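Long-range contacts in diol-dehydratase (Roseburia inulinivorans, PDB 5I2A), which probably acts as a B12-independent glycyl radical lyase that dehydrates 1,2-propanediol: residues Phe456-Met464 / Gly555-Leu565; Met493-Ile504 / Leu666-Pro677. All coordinates share one frame; numbering follows the deposited sequence.

Contact 1: Phe456-Met464 / Gly555-Leu565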
loop_
_atom_site.group_PDB
_atom_site.type_symbol
_atom_site.label_atom_id
_atom_site.label_comp_id
_atom_site.label_asym_id
_atom_site.label_seq_id
_atom_site.Cartn_x
_atom_site.Cartn_y
_atom_site.Cartn_z
ATOM N N PHE A 456 -2.432 28.287 -5.850
ATOM C CA PHE A 456 -3.784 28.477 -6.360
ATOM C C PHE A 456 -3.990 29.927 -6.783
ATOM O O PHE A 456 -3.815 30.846 -5.978
ATOM C CB PHE A 456 -4.821 28.091 -5.295
ATOM C CG PHE A 456 -6.259 28.148 -5.769
ATOM C CD1 PHE A 456 -6.966 29.349 -5.773
ATOM C CD2 PHE A 456 -6.913 26.990 -6.175
ATOM C CE1 PHE A 456 -8.305 29.390 -6.179
ATOM C CE2 PHE A 456 -8.255 27.022 -6.591
ATOM C CZ PHE A 456 -8.948 28.224 -6.591
ATOM N N ASN A 457 -4.394 30.119 -8.036
ATOM C CA ASN A 457 -4.598 31.460 -8.581
ATOM C C ASN A 457 -6.039 31.922 -8.344
ATOM O O ASN A 457 -6.946 31.495 -9.050
ATOM C CB ASN A 457 -4.262 31.472 -10.084
ATOM C CG ASN A 457 -4.248 32.879 -10.679
ATOM O OD1 ASN A 457 -4.881 33.794 -10.156
ATOM N ND2 ASN A 457 -3.507 33.052 -11.775
ATOM N N MET A 458 -6.242 32.797 -7.367
ATOM C CA MET A 458 -7.592 33.243 -7.027
ATOM C C MET A 458 -8.191 34.136 -8.116
ATOM O O MET A 458 -9.393 34.357 -8.124
ATOM C CB MET A 458 -7.615 33.983 -5.674
ATOM C CG MET A 458 -7.066 33.161 -4.491
ATOM S SD MET A 458 -6.916 34.123 -2.966
ATOM C CE MET A 458 -8.571 34.759 -2.836
ATOM N N CYS A 459 -7.370 34.630 -9.040
ATOM C CA CYS A 459 -7.899 35.409 -10.160
ATOM C C CYS A 459 -8.542 34.555 -11.264
ATOM O O CYS A 459 -9.368 35.054 -12.034
ATOM C CB CYS A 459 -6.790 36.270 -10.786
ATOM S SG CYS A 459 -6.168 37.560 -9.716
ATOM N N ARG A 460 -8.142 33.291 -11.390
ATOM C CA ARG A 460 -8.690 32.504 -12.494
ATOM C C ARG A 460 -10.194 32.202 -12.294
ATOM O O ARG A 460 -10.958 32.338 -13.245
ATOM C CB ARG A 460 -7.873 31.232 -12.719
ATOM C CG ARG A 460 -6.453 31.520 -13.261
ATOM C CD ARG A 460 -6.269 30.994 -14.707
ATOM N NE ARG A 460 -7.059 31.782 -15.620
ATOM C CZ ARG A 460 -7.584 31.377 -16.768
ATOM N NH1 ARG A 460 -7.421 30.140 -17.226
ATOM N NH2 ARG A 460 -8.287 32.255 -17.463
ATOM N N PRO A 461 -10.627 31.833 -11.063
ATOM C CA PRO A 461 -12.073 31.732 -10.838
ATOM C C PRO A 461 -12.820 33.040 -11.092
ATOM O O PRO A 461 -13.981 32.986 -11.492
ATOM C CB PRO A 461 -12.169 31.336 -9.355
ATOM C CG PRO A 461 -10.932 30.541 -9.132
ATOM C CD PRO A 461 -9.882 31.343 -9.890
ATOM N N LEU A 462 -12.166 34.182 -10.882
ATOM C CA LEU A 462 -12.789 35.471 -11.185
ATOM C C LEU A 462 -12.993 35.626 -12.699
ATOM O O LEU A 462 -14.060 36.023 -13.151
ATOM C CB LEU A 462 -11.944 36.636 -10.647
ATOM C CG LEU A 462 -12.477 38.039 -10.970
ATOM C CD1 LEU A 462 -13.831 38.278 -10.309
ATOM C CD2 LEU A 462 -11.477 39.106 -10.531
ATOM N N GLU A 463 -11.967 35.311 -13.470
ATOM C CA GLU A 463 -12.091 35.310 -14.925
ATOM C C GLU A 463 -13.207 34.375 -15.391
ATOM O O GLU A 463 -13.906 34.682 -16.349
ATOM C CB GLU A 463 -10.778 34.913 -15.582
ATOM C CG GLU A 463 -9.694 35.963 -15.465
ATOM C CD GLU A 463 -8.489 35.636 -16.328
ATOM O OE1 GLU A 463 -7.656 34.802 -15.919
ATOM O OE2 GLU A 463 -8.389 36.195 -17.430
ATOM N N MET A 464 -13.388 33.249 -14.701
ATOM C CA MET A 464 -14.443 32.311 -15.069
ATOM C C MET A 464 -15.843 32.885 -14.821
ATOM O O MET A 464 -16.800 32.493 -15.485
ATOM C CB MET A 464 -14.285 30.983 -14.323
ATOM C CG MET A 464 -13.112 30.125 -14.799
ATOM S SD MET A 464 -13.047 29.786 -16.584
ATOM C CE MET A 464 -11.892 31.036 -17.155
ATOM N N GLY A 555 -3.041 30.628 -1.639
ATOM C CA GLY A 555 -3.898 31.479 -2.446
ATOM C C GLY A 555 -3.191 32.733 -2.952
ATOM O O GLY A 555 -2.573 33.473 -2.183
ATOM N N PHE A 556 -3.280 32.963 -4.258
ATOM C CA PHE A 556 -2.618 34.090 -4.902
ATOM C C PHE A 556 -3.600 35.160 -5.335
ATOM O O PHE A 556 -4.630 34.851 -5.915
ATOM C CB PHE A 556 -1.852 33.624 -6.144
ATOM C CG PHE A 556 -0.564 32.888 -5.856
ATOM C CD1 PHE A 556 -0.573 31.650 -5.241
ATOM C CD2 PHE A 556 0.658 33.424 -6.261
ATOM C CE1 PHE A 556 0.612 30.965 -5.007
ATOM C CE2 PHE A 556 1.850 32.742 -6.043
ATOM C CZ PHE A 556 1.824 31.515 -5.408
ATOM N N GLY A 557 -3.262 36.418 -5.096
ATOM C CA GLY A 557 -3.949 37.512 -5.747
ATOM C C GLY A 557 -5.040 38.218 -4.968
ATOM O O GLY A 557 -5.912 38.852 -5.571
ATOM N N ILE A 558 -4.997 38.130 -3.645
ATOM C CA ILE A 558 -6.025 38.775 -2.819
ATOM C C ILE A 558 -6.238 40.268 -3.164
ATOM O O ILE A 558 -7.381 40.710 -3.304
ATOM C CB ILE A 558 -5.699 38.648 -1.326
ATOM C CG1 ILE A 558 -6.108 37.266 -0.828
ATOM C CG2 ILE A 558 -6.460 39.674 -0.524
ATOM C CD1 ILE A 558 -5.894 37.066 0.656
ATOM N N ALA A 559 -5.158 41.039 -3.304
ATOM C CA ALA A 559 -5.297 42.461 -3.657
ATOM C C ALA A 559 -6.003 42.628 -5.004
ATOM O O ALA A 559 -6.904 43.459 -5.143
ATOM C CB ALA A 559 -3.917 43.172 -3.686
ATOM N N ASN A 560 -5.582 41.843 -5.992
ATOM C CA ASN A 560 -6.165 41.930 -7.329
ATOM C C ASN A 560 -7.657 41.621 -7.290
ATOM O O ASN A 560 -8.454 42.338 -7.888
ATOM C CB ASN A 560 -5.458 40.982 -8.302
ATOM C CG ASN A 560 -3.960 41.203 -8.338
ATOM O OD1 ASN A 560 -3.199 40.425 -7.770
ATOM N ND2 ASN A 560 -3.532 42.283 -8.988
ATOM N N VAL A 561 -8.025 40.570 -6.562
ATOM C CA VAL A 561 -9.421 40.157 -6.438
ATOM C C VAL A 561 -10.255 41.213 -5.709
ATOM O O VAL A 561 -11.342 41.559 -6.150
ATOM C CB VAL A 561 -9.548 38.793 -5.702
ATOM C CG1 VAL A 561 -11.000 38.481 -5.344
ATOM C CG2 VAL A 561 -8.960 37.686 -6.547
ATOM N N ALA A 562 -9.732 41.739 -4.608
ATOM C CA ALA A 562 -10.465 42.725 -3.829
ATOM C C ALA A 562 -10.749 43.978 -4.652
ATOM O O ALA A 562 -11.881 44.466 -4.691
ATOM C CB ALA A 562 -9.697 43.100 -2.579
ATOM N N ASP A 563 -9.710 44.500 -5.287
ATOM C CA ASP A 563 -9.844 45.703 -6.091
ATOM C C ASP A 563 -10.748 45.451 -7.294
ATOM O O ASP A 563 -11.560 46.307 -7.655
ATOM C CB ASP A 563 -8.477 46.195 -6.540
ATOM C CG ASP A 563 -7.690 46.866 -5.413
ATOM O OD1 ASP A 563 -8.311 47.458 -4.502
ATOM O OD2 ASP A 563 -6.449 46.796 -5.446
ATOM N N SER A 564 -10.606 44.273 -7.904
ATOM C CA SER A 564 -11.482 43.860 -9.002
ATOM C C SER A 564 -12.952 43.875 -8.595
ATOM O O SER A 564 -13.799 44.436 -9.303
ATOM C CB SER A 564 -11.103 42.463 -9.507
ATOM O OG SER A 564 -9.890 42.516 -10.241
ATOM N N LEU A 565 -13.247 43.267 -7.452
ATOM C CA LEU A 565 -14.614 43.226 -6.959
ATOM C C LEU A 565 -15.117 44.633 -6.630
ATOM O O LEU A 565 -16.284 44.943 -6.856
ATOM C CB LEU A 565 -14.725 42.329 -5.727
ATOM C CG LEU A 565 -14.470 40.835 -5.936
ATOM C CD1 LEU A 565 -14.478 40.139 -4.602
ATOM C CD2 LEU A 565 -15.521 40.223 -6.862
#
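Two backbone hydrogen bonds join Phe-456 and Met-458 to Phe-556, which lies between them in register. The N-H of Phe-556 reaches the carbonyl O of Phe-456 at 2.8 Å, and the N-H of Met-458 meets the O of Phe-556 at 3.0 Å. Gly-555 adds a CA-H...O contact to the same Phe-456 oxygen, which also lies at the edge of the Phe-556 ring. Strands 454-457 and 548-556 are thus paired in parallel, and each leads through a short turn into a helix. On one side Asn-457 caps the turn, its OD1 accepting from the N of Cys-459 at 2.9 Å while ND2 bonds Thr-706; on the other, Gly-557 is the N-cap.

This pairing of parallel strands, each followed by a helix, is consistent with the ten-stranded beta/alpha barrel of glycyl radical enzymes. The axes of the helical segments 459-464 and 558-565 are inclined by 30° and approach to 10.3 Å, and the space between them is filled by side chains.

Apolar packing begins with Met-458. Its CG stands anti to the carbonyl carbon (chi1 -57°), the chain runs on extended to SD, which lies 3.9 Å from Ile-558 CG1, and the bend at chi3 lays CE along the same side chain. SD also packs against Gly-555, where a side chain would press on the sulfur. Further along, CG2 of Val-561 rests 4.0 Å from CB of Met-458, and Cys-459 SG touches CB of Asn-560. Leu-462 puts CD2 3.5 Å from CB of Ser-564, and CD1 near CD2 of Leu-565.

Polar ends at this interface are held by the chain itself and by neighbours. Asn-560 O takes OG and N of Ser-564 from opposite faces of its plane, while the Asn-560 amide bonds Ala-720 and Asp-711.

Contact 2: Met493-Ile504 / Leu666-Pro677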
loop_
_atom_site.group_PDB
_atom_site.type_symbol
_atom_site.label_atom_id
_atom_site.label_comp_id
_atom_site.label_asym_id
_atom_site.label_seq_id
_atom_site.Cartn_x
_atom_site.Cartn_y
_atom_site.Cartn_z
ATOM N N MET A 493 -20.834 38.101 -6.748
ATOM C CA MET A 493 -20.017 37.580 -5.645
ATOM C C MET A 493 -20.271 36.108 -5.410
ATOM O O MET A 493 -19.338 35.339 -5.198
ATOM C CB MET A 493 -20.290 38.337 -4.340
ATOM C CG MET A 493 -19.326 39.455 -4.048
ATOM S SD MET A 493 -17.636 38.897 -3.780
ATOM C CE MET A 493 -17.393 39.219 -2.048
ATOM N N GLU A 494 -21.549 35.734 -5.435
ATOM C CA GLU A 494 -21.957 34.356 -5.244
ATOM C C GLU A 494 -21.426 33.464 -6.369
ATOM O O GLU A 494 -20.968 32.350 -6.123
ATOM C CB GLU A 494 -23.484 34.271 -5.141
ATOM C CG GLU A 494 -24.038 32.861 -5.041
ATOM C CD GLU A 494 -23.550 32.103 -3.812
ATOM O OE1 GLU A 494 -23.057 32.726 -2.855
ATOM O OE2 GLU A 494 -23.662 30.864 -3.804
ATOM N N ALA A 495 -21.472 33.958 -7.600
ATOM C CA ALA A 495 -20.883 33.228 -8.714
ATOM C C ALA A 495 -19.372 33.013 -8.492
ATOM O O ALA A 495 -18.847 31.926 -8.741
ATOM C CB ALA A 495 -21.134 33.968 -10.024
ATOM N N TYR A 496 -18.685 34.051 -8.018
ATOM C CA TYR A 496 -17.260 33.946 -7.725
ATOM C C TYR A 496 -17.001 32.936 -6.610
ATOM O O TYR A 496 -16.080 32.124 -6.712
ATOM C CB TYR A 496 -16.672 35.304 -7.348
ATOM C CG TYR A 496 -15.202 35.249 -6.984
ATOM C CD1 TYR A 496 -14.258 34.748 -7.874
ATOM C CD2 TYR A 496 -14.758 35.702 -5.757
ATOM C CE1 TYR A 496 -12.906 34.701 -7.539
ATOM C CE2 TYR A 496 -13.413 35.653 -5.412
ATOM C CZ TYR A 496 -12.499 35.155 -6.299
ATOM O OH TYR A 496 -11.184 35.108 -5.939
ATOM N N ARG A 497 -17.823 32.976 -5.563
ATOM C CA ARG A 497 -17.673 32.031 -4.448
ATOM C C ARG A 497 -17.736 30.590 -4.969
ATOM O O ARG A 497 -16.935 29.737 -4.570
ATOM C CB ARG A 497 -18.741 32.255 -3.372
ATOM C CG ARG A 497 -18.497 31.472 -2.076
ATOM C CD ARG A 497 -19.697 31.522 -1.127
ATOM N NE ARG A 497 -20.865 30.869 -1.705
ATOM C CZ ARG A 497 -21.079 29.557 -1.685
ATOM N NH1 ARG A 497 -20.203 28.745 -1.112
ATOM N NH2 ARG A 497 -22.172 29.055 -2.233
ATOM N N LYS A 498 -18.662 30.334 -5.890
ATOM C CA LYS A 498 -18.844 28.980 -6.410
ATOM C C LYS A 498 -17.711 28.555 -7.343
ATOM O O LYS A 498 -17.287 27.405 -7.308
ATOM C CB LYS A 498 -20.187 28.848 -7.142
ATOM C CG LYS A 498 -21.446 28.917 -6.260
ATOM C CD LYS A 498 -22.680 29.045 -7.158
ATOM C CE LYS A 498 -23.971 29.209 -6.385
ATOM N NZ LYS A 498 -25.098 29.621 -7.276
ATOM N N GLN A 499 -17.240 29.468 -8.190
ATOM C CA GLN A 499 -16.079 29.175 -9.022
ATOM C C GLN A 499 -14.882 28.820 -8.137
ATOM O O GLN A 499 -14.098 27.941 -8.466
ATOM C CB GLN A 499 -15.722 30.358 -9.927
ATOM C CG GLN A 499 -16.691 30.603 -11.061
ATOM C CD GLN A 499 -16.614 29.526 -12.116
ATOM O OE1 GLN A 499 -15.695 28.703 -12.122
ATOM N NE2 GLN A 499 -17.572 29.527 -13.016
ATOM N N MET A 500 -14.749 29.529 -7.022
ATOM C CA MET A 500 -13.657 29.286 -6.100
ATOM C C MET A 500 -13.797 27.902 -5.474
ATOM O O MET A 500 -12.858 27.125 -5.493
ATOM C CB MET A 500 -13.616 30.367 -5.020
ATOM C CG MET A 500 -13.111 31.710 -5.550
ATOM S SD MET A 500 -11.317 31.724 -5.760
ATOM C CE MET A 500 -10.795 31.907 -4.060
ATOM N N LEU A 501 -14.981 27.608 -4.940
ATOM C CA LEU A 501 -15.220 26.354 -4.233
ATOM C C LEU A 501 -14.987 25.149 -5.134
ATOM O O LEU A 501 -14.326 24.196 -4.738
ATOM C CB LEU A 501 -16.638 26.320 -3.656
ATOM C CG LEU A 501 -16.975 25.128 -2.758
ATOM C CD1 LEU A 501 -15.998 25.004 -1.600
ATOM C CD2 LEU A 501 -18.407 25.224 -2.246
ATOM N N TYR A 502 -15.513 25.205 -6.353
ATOM C CA TYR A 502 -15.325 24.113 -7.304
ATOM C C TYR A 502 -13.846 23.813 -7.550
ATOM O O TYR A 502 -13.411 22.659 -7.483
ATOM C CB TYR A 502 -16.004 24.437 -8.632
ATOM C CG TYR A 502 -15.872 23.338 -9.670
ATOM C CD1 TYR A 502 -16.620 22.175 -9.570
ATOM C CD2 TYR A 502 -14.998 23.467 -10.740
ATOM C CE1 TYR A 502 -16.509 21.177 -10.515
ATOM C CE2 TYR A 502 -14.879 22.469 -11.694
ATOM C CZ TYR A 502 -15.635 21.328 -11.574
ATOM O OH TYR A 502 -15.531 20.335 -12.519
ATOM N N ASN A 503 -13.074 24.859 -7.822
ATOM C CA ASN A 503 -11.676 24.669 -8.163
ATOM C C ASN A 503 -10.785 24.383 -6.956
ATOM O O ASN A 503 -9.784 23.692 -7.077
ATOM C CB ASN A 503 -11.180 25.876 -8.946
ATOM C CG ASN A 503 -11.634 25.813 -10.380
ATOM O OD1 ASN A 503 -11.118 25.012 -11.157
ATOM N ND2 ASN A 503 -12.642 26.610 -10.727
ATOM N N ILE A 504 -11.173 24.878 -5.791
ATOM C CA ILE A 504 -10.466 24.515 -4.569
ATOM C C ILE A 504 -10.562 23.012 -4.318
ATOM O O ILE A 504 -9.580 22.365 -3.963
ATOM C CB ILE A 504 -11.018 25.277 -3.353
ATOM C CG1 ILE A 504 -10.557 26.731 -3.402
ATOM C CG2 ILE A 504 -10.556 24.629 -2.046
ATOM C CD1 ILE A 504 -11.336 27.631 -2.446
ATOM N N LEU A 666 -14.007 43.933 1.237
ATOM C CA LEU A 666 -14.076 42.985 0.131
ATOM C C LEU A 666 -12.824 42.100 0.072
ATOM O O LEU A 666 -12.909 40.941 -0.296
ATOM C CB LEU A 666 -14.263 43.708 -1.197
ATOM C CG LEU A 666 -15.587 44.444 -1.400
ATOM C CD1 LEU A 666 -15.604 45.098 -2.763
ATOM C CD2 LEU A 666 -16.768 43.498 -1.253
ATOM N N ALA A 667 -11.671 42.646 0.437
ATOM C CA ALA A 667 -10.463 41.836 0.530
ATOM C C ALA A 667 -10.642 40.755 1.585
ATOM O O ALA A 667 -10.278 39.602 1.360
ATOM C CB ALA A 667 -9.262 42.692 0.846
ATOM N N ARG A 668 -11.205 41.140 2.726
ATOM C CA ARG A 668 -11.450 40.205 3.819
ATOM C C ARG A 668 -12.433 39.125 3.384
ATOM O O ARG A 668 -12.212 37.937 3.605
ATOM C CB ARG A 668 -11.990 40.938 5.056
ATOM C CG ARG A 668 -12.328 40.031 6.261
ATOM C CD ARG A 668 -12.900 40.855 7.435
ATOM N NE ARG A 668 -13.262 40.054 8.609
ATOM C CZ ARG A 668 -12.416 39.676 9.568
ATOM N NH1 ARG A 668 -11.126 39.992 9.496
ATOM N NH2 ARG A 668 -12.854 38.959 10.599
ATOM N N GLU A 669 -13.523 39.555 2.765
ATOM C CA GLU A 669 -14.575 38.641 2.333
ATOM C C GLU A 669 -14.060 37.677 1.258
ATOM O O GLU A 669 -14.348 36.483 1.289
ATOM C CB GLU A 669 -15.789 39.442 1.828
ATOM C CG GLU A 669 -17.067 38.653 1.655
ATOM C CD GLU A 669 -18.263 39.523 1.244
ATOM O OE1 GLU A 669 -18.195 40.768 1.366
ATOM O OE2 GLU A 669 -19.281 38.953 0.795
ATOM N N ALA A 670 -13.280 38.192 0.320
ATOM C CA ALA A 670 -12.759 37.362 -0.758
ATOM C C ALA A 670 -11.731 36.354 -0.243
ATOM O O ALA A 670 -11.690 35.225 -0.716
ATOM C CB ALA A 670 -12.148 38.221 -1.844
ATOM N N ALA A 671 -10.889 36.777 0.697
ATOM C CA ALA A 671 -9.933 35.867 1.318
ATOM C C ALA A 671 -10.671 34.668 1.937
ATOM O O ALA A 671 -10.239 33.523 1.789
ATOM C CB ALA A 671 -9.105 36.585 2.361
ATOM N N TYR A 672 -11.804 34.937 2.589
ATOM C CA TYR A 672 -12.597 33.873 3.192
ATOM C C TYR A 672 -13.118 32.863 2.169
ATOM O O TYR A 672 -13.291 31.702 2.502
ATOM C CB TYR A 672 -13.779 34.451 3.966
ATOM C CG TYR A 672 -13.491 34.805 5.409
ATOM C CD1 TYR A 672 -12.732 33.971 6.221
ATOM C CD2 TYR A 672 -13.996 35.976 5.961
ATOM C CE1 TYR A 672 -12.494 34.296 7.550
ATOM C CE2 TYR A 672 -13.752 36.315 7.285
ATOM C CZ TYR A 672 -13.010 35.482 8.072
ATOM O OH TYR A 672 -12.783 35.836 9.379
ATOM N N PHE A 673 -13.367 33.299 0.934
ATOM C CA PHE A 673 -13.802 32.374 -0.125
ATOM C C PHE A 673 -12.728 31.316 -0.415
ATOM O O PHE A 673 -13.002 30.280 -1.040
ATOM C CB PHE A 673 -14.147 33.132 -1.421
ATOM C CG PHE A 673 -15.453 33.876 -1.366
ATOM C CD1 PHE A 673 -16.272 33.788 -0.252
ATOM C CD2 PHE A 673 -15.868 34.643 -2.437
ATOM C CE1 PHE A 673 -17.492 34.465 -0.201
ATOM C CE2 PHE A 673 -17.084 35.319 -2.399
ATOM C CZ PHE A 673 -17.891 35.232 -1.275
ATOM N N TYR A 674 -11.502 31.597 0.020
ATOM C CA TYR A 674 -10.403 30.652 -0.132
ATOM C C TYR A 674 -10.096 29.945 1.188
ATOM O O TYR A 674 -9.983 28.726 1.223
ATOM C CB TYR A 674 -9.144 31.357 -0.653
ATOM C CG TYR A 674 -7.963 30.429 -0.869
ATOM C CD1 TYR A 674 -7.915 29.580 -1.965
ATOM C CD2 TYR A 674 -6.892 30.410 0.019
ATOM C CE1 TYR A 674 -6.834 28.733 -2.166
ATOM C CE2 TYR A 674 -5.799 29.571 -0.182
ATOM C CZ TYR A 674 -5.778 28.739 -1.272
ATOM O OH TYR A 674 -4.712 27.898 -1.468
ATOM N N THR A 675 -9.991 30.708 2.275
ATOM C CA THR A 675 -9.515 30.149 3.540
ATOM C C THR A 675 -10.563 29.339 4.306
ATOM O O THR A 675 -10.215 28.406 5.003
ATOM C CB THR A 675 -8.978 31.253 4.474
ATOM O OG1 THR A 675 -10.010 32.208 4.738
ATOM C CG2 THR A 675 -7.770 31.963 3.830
ATOM N N ARG A 676 -11.838 29.688 4.194
ATOM C CA ARG A 676 -12.851 28.965 4.945
ATOM C C ARG A 676 -13.161 27.591 4.357
ATOM O O ARG A 676 -13.223 26.622 5.105
ATOM C CB ARG A 676 -14.128 29.783 5.073
ATOM C CG ARG A 676 -14.445 30.084 6.514
ATOM C CD ARG A 676 -15.633 30.985 6.664
ATOM N NE ARG A 676 -15.430 31.893 7.782
ATOM C CZ ARG A 676 -15.875 33.141 7.805
ATOM N NH1 ARG A 676 -16.554 33.620 6.771
ATOM N NH2 ARG A 676 -15.653 33.900 8.868
ATOM N N PRO A 677 -13.355 27.496 3.033
ATOM C CA PRO A 677 -13.574 26.142 2.517
ATOM C C PRO A 677 -12.393 25.210 2.795
ATOM O O PRO A 677 -12.597 24.046 3.149
ATOM C CB PRO A 677 -13.753 26.365 1.011
ATOM C CG PRO A 677 -14.280 27.752 0.903
ATOM C CD PRO A 677 -13.542 28.516 1.982
HETATM O O HOH W 1 -15.557 29.569 -1.962
#
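Phe-673 lays one ring face beneath the aliphatic part of Arg-497, whose CG sits over the centre in a CH-pi contact, 3.7 Å from the centroid and 11° off the ring normal. This is the middle of a helix-helix packing between 489-521 and 661-678, two long helices of the pyruvate formate-lyase-like fold that run in roughly the same direction; their segments 493-504 and 666-677 cross at -28°, with axes 9.5 Å apart at closest approach.

With CG anti to the backbone N (chi1 -170°), the Arg-497 chain spans the ring, and the bend at chi3 carries the guanidinium away to Glu-494. There NE and NH2 grip the carboxylate side-on, one oxygen each on its syn side; this salt bridge within the helix probably limits how far the chain can swing off the ring. Glu-669 O of the ring's own helix lies over the opposite face, toward its rim. At the ring edge comes Tyr-496, its CD2 3.7 Å from CD2 of Phe-673, and Met-493 SD stands obliquely beside CE2 in a Met-aromatic contact. An alanine in place of Phe-673 is likely to leave the methylenes of Arg-497 and the sulfur of Met-493 without their aromatic partner and to open a gap between the helices.

Beyond the ring, the Met-493 methyl touches the Glu-669 carboxylate, CE lying 3.4 Å from CD. Further along the two segments, Met-500 brings CE to CB of Tyr-674, whose hydroxyl bonds the O of Pro-553, and Leu-501 CD1 packs on CB of Pro-677. Ile-504 points CD1 at the carbonyl O of Phe-673, where the helix is kinked and the N of Pro-677 can donate no bond. One water takes advantage of that carbonyl, donating to Phe-673 O at 2.8 Å and to Arg-497 O at 3.0 Å.

How the contacts relate
The centres of contacts 1 and 2 lie about 9 Å apart, and all four segments belong to the pyruvate formate lyase-like part of the chain. Along the chain they alternate: 456-464, 493-504, 555-565, 666-677, so the two contacts interlock rather than nest. Helices 489-521 and 661-678 pack against helices 459-467 and 558-574, which follow the parallel strands of contact 1. The layers are joined by a probable hydrogen bond from Tyr-496 OH to Met-458 O, by Ala-562 packed on Ala-667, and by the rings of Phe-456 and Tyr-674. Four distant parts of the sequence therefore form one continuous packed region of strands and helices.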